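Local coordinates for putative hemin transport system, substrate-binding protein (PDB 5Y89) that probably captures heme in the periplasm and hands it to a membrane transporter for bacterial heme uptake, at residues 33-38 with 46-51. Sequence-based numbering, arbitrary orientation.
With HEM (protoporphyrin IX containing Fe), chain C.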
loop_
_atom_site.group_PDB
_atom_site.type_symbol
_atom_site.label_atom_id
_atom_site.label_comp_id
_atom_site.label_asym_id
_atom_site.label_seq_id
_atom_site.Cartn_x
_atom_site.Cartn_y
_atom_site.Cartn_z
ATOM N N VAL A 33 13.947 -8.447 13.832
ATOM C CA VAL A 33 13.353 -9.039 15.049
ATOM C C VAL A 33 11.871 -8.737 15.212
ATOM O O VAL A 33 11.239 -9.315 16.087
ATOM C CB VAL A 33 14.064 -8.556 16.336
ATOM C CG1 VAL A 33 15.462 -9.182 16.448
ATOM C CG2 VAL A 33 14.146 -7.002 16.378
ATOM N N GLY A 34 11.351 -7.756 14.450
ATOM C CA GLY A 34 9.950 -7.418 14.548
ATOM C C GLY A 34 9.464 -6.524 13.453
ATOM O O GLY A 34 10.248 -5.978 12.698
ATOM N N ALA A 35 8.162 -6.358 13.392
ATOM C CA ALA A 35 7.512 -5.574 12.339
ATOM C C ALA A 35 6.140 -5.084 12.809
ATOM O O ALA A 35 5.706 -5.450 13.882
ATOM C CB ALA A 35 7.367 -6.409 11.104
ATOM N N ASP A 36 5.507 -4.214 12.031
ATOM C CA ASP A 36 4.131 -3.833 12.285
ATOM C C ASP A 36 3.202 -4.768 11.473
ATOM O O ASP A 36 3.657 -5.497 10.601
ATOM C CB ASP A 36 3.850 -2.352 11.930
ATOM C CG ASP A 36 3.779 -2.143 10.464
ATOM O OD1 ASP A 36 4.822 -2.370 9.770
ATOM O OD2 ASP A 36 2.673 -1.864 9.985
ATOM N N THR A 37 1.912 -4.708 11.774
ATOM C CA THR A 37 0.927 -5.607 11.238
ATOM C C THR A 37 0.661 -5.461 9.738
ATOM O O THR A 37 0.137 -6.380 9.169
ATOM C CB THR A 37 -0.396 -5.413 11.957
ATOM O OG1 THR A 37 -0.686 -4.002 12.013
ATOM C CG2 THR A 37 -0.307 -5.988 13.405
ATOM N N THR A 38 1.111 -4.371 9.093
ATOM C CA THR A 38 1.098 -4.308 7.637
ATOM C C THR A 38 2.131 -5.224 6.943
ATOM O O THR A 38 2.035 -5.473 5.728
ATOM C CB THR A 38 1.333 -2.862 7.104
ATOM O OG1 THR A 38 2.634 -2.395 7.499
ATOM C CG2 THR A 38 0.273 -1.931 7.645
ATOM N N LYS A 46 5.277 -12.581 8.025
ATOM C CA LYS A 46 4.182 -13.068 8.833
ATOM C C LYS A 46 4.646 -13.586 10.149
ATOM O O LYS A 46 3.938 -13.384 11.151
ATOM C CB LYS A 46 3.408 -14.189 8.140
ATOM C CG LYS A 46 2.441 -13.750 7.036
ATOM C CD LYS A 46 1.634 -14.997 6.578
ATOM C CE LYS A 46 0.192 -14.760 6.196
ATOM N NZ LYS A 46 0.232 -14.056 4.889
ATOM N N ARG A 47 5.831 -14.213 10.167
ATOM C CA ARG A 47 6.295 -14.880 11.348
ATOM C C ARG A 47 6.874 -13.949 12.371
ATOM O O ARG A 47 6.977 -14.294 13.509
ATOM C CB ARG A 47 7.361 -15.956 11.016
ATOM C CG ARG A 47 6.760 -17.282 10.579
ATOM C CD ARG A 47 7.848 -18.397 10.431
ATOM N NE ARG A 47 7.846 -18.689 8.997
ATOM C CZ ARG A 47 8.751 -18.295 8.093
ATOM N NH1 ARG A 47 9.879 -17.676 8.476
ATOM N NH2 ARG A 47 8.545 -18.605 6.805
ATOM N N LEU A 48 7.323 -12.781 11.978
ATOM C CA LEU A 48 7.927 -11.850 12.930
ATOM C C LEU A 48 6.916 -11.419 13.989
ATOM O O LEU A 48 5.771 -11.210 13.648
ATOM C CB LEU A 48 8.364 -10.589 12.204
ATOM C CG LEU A 48 9.560 -10.786 11.280
ATOM C CD1 LEU A 48 9.820 -9.461 10.570
ATOM C CD2 LEU A 48 10.779 -11.303 11.999
ATOM N N PRO A 49 7.355 -11.236 15.239
ATOM C CA PRO A 49 6.361 -10.700 16.144
ATOM C C PRO A 49 6.032 -9.261 15.799
ATOM O O PRO A 49 6.824 -8.581 15.197
ATOM C CB PRO A 49 7.050 -10.742 17.488
ATOM C CG PRO A 49 8.546 -10.753 17.200
ATOM C CD PRO A 49 8.689 -11.442 15.879
ATOM N N LYS A 50 4.828 -8.809 16.141
ATOM C CA LYS A 50 4.329 -7.501 15.722
ATOM C C LYS A 50 4.296 -6.495 16.851
ATOM O O LYS A 50 3.982 -6.825 17.966
ATOM C CB LYS A 50 2.953 -7.648 15.159
ATOM C CG LYS A 50 2.822 -8.488 13.875
ATOM C CD LYS A 50 4.073 -8.441 13.031
ATOM C CE LYS A 50 3.884 -8.950 11.617
ATOM N NZ LYS A 50 3.847 -10.427 11.582
ATOM N N VAL A 51 4.662 -5.259 16.544
ATOM C CA VAL A 51 4.717 -4.161 17.519
ATOM C C VAL A 51 3.398 -3.386 17.633
ATOM O O VAL A 51 3.259 -2.522 18.502
ATOM C CB VAL A 51 5.827 -3.140 17.157
ATOM C CG1 VAL A 51 7.144 -3.842 17.060
ATOM C CG2 VAL A 51 5.554 -2.430 15.854
HETATM C CHA HEM C . -2.871 1.770 4.321
HETATM C CHB HEM C . -5.909 4.229 7.165
HETATM C CHC HEM C . -6.486 0.304 9.973
HETATM C CHD HEM C . -3.567 -2.168 7.077
HETATM C C1A HEM C . -3.648 2.743 4.868
HETATM C C2A HEM C . -3.696 4.055 4.365
HETATM C C3A HEM C . -4.561 4.752 5.144
HETATM C C4A HEM C . -5.022 3.882 6.156
HETATM C CMA HEM C . -4.843 6.230 5.039
HETATM C CAA HEM C . -2.964 4.541 3.137
HETATM C CBA HEM C . -3.913 4.391 1.914
HETATM C CGA HEM C . -3.491 5.245 0.710
HETATM O O1A HEM C . -2.424 5.957 0.710
HETATM O O2A HEM C . -4.230 5.204 -0.325
HETATM C C1B HEM C . -6.424 3.317 8.100
HETATM C C2B HEM C . -7.312 3.706 9.172
HETATM C C3B HEM C . -7.533 2.612 9.980
HETATM C C4B HEM C . -6.612 1.563 9.404
HETATM C CMB HEM C . -8.022 5.039 9.292
HETATM C CAB HEM C . -8.425 2.468 11.204
HETATM C CBB HEM C . -9.099 3.491 11.809
HETATM C C1C HEM C . -5.695 -0.717 9.486
HETATM C C2C HEM C . -5.473 -1.996 10.109
HETATM C C3C HEM C . -4.647 -2.671 9.211
HETATM C C4C HEM C . -4.413 -1.812 8.105
HETATM C CMC HEM C . -6.009 -2.514 11.437
HETATM C CAC HEM C . -4.002 -4.005 9.267
HETATM C CBC HEM C . -4.192 -4.755 10.307
HETATM C C1D HEM C . -3.187 -1.273 6.090
HETATM C C2D HEM C . -2.330 -1.708 4.956
HETATM C C3D HEM C . -2.093 -0.619 4.251
HETATM C C4D HEM C . -2.870 0.471 4.884
HETATM C CMD HEM C . -1.748 -3.083 4.745
HETATM C CAD HEM C . -1.245 -0.515 3.003
HETATM C CBD HEM C . 0.237 -0.812 3.249
HETATM C CGD HEM C . 0.839 0.092 4.309
HETATM O O1D HEM C . 0.290 1.200 4.614
HETATM O O2D HEM C . 1.898 -0.283 4.892
HETATM N NA HEM C . -4.363 2.681 6.056
HETATM N NB HEM C . -5.908 2.133 8.391
HETATM N NC HEM C . -4.904 -0.613 8.420
HETATM N ND HEM C . -3.409 0.057 6.063
HETATM FE FE HEM C . -4.558 1.004 7.207
#
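A35 and K50 form a single beta bridge: A35 N donates to P49 O (3.2 Å), and A35 O receives V51 N at 2.9 Å. The methyl of A35 touches L48 CD1 and also lies near K50 CD, as a small apolar side chain can. The lysine chain bends over the backbone of residues 35-36. Its CB lies near A35 O and T37 CG2, and K50 CG lies 4.0 Å from T37 CG2. A turn at chi2 (-29°) then swings CD to 3.5 Å from A35 O, and CE passes D36 O at 3.6 Å. NZ finally bonds L48 O (2.9 Å), in the plane of that carbonyl, and also A45 O, so the ammonium ties helix 43-47, through A45 O, to the residue in the bridge. Strand 30-35 is an outer strand of the parallel sheet in the N-terminal lobe of this periplasmic binding protein, and beyond it the chain turns into the heme cleft. There D36 suits an Asx turn: OD2 takes T38 N from above the carboxylate plane and T38 OG1 through its syn lone pair, while OD1 accepts from G12 N. T38 OG1, held by this carboxylate, comes within 3.4 Å of heme propionate atom O2D.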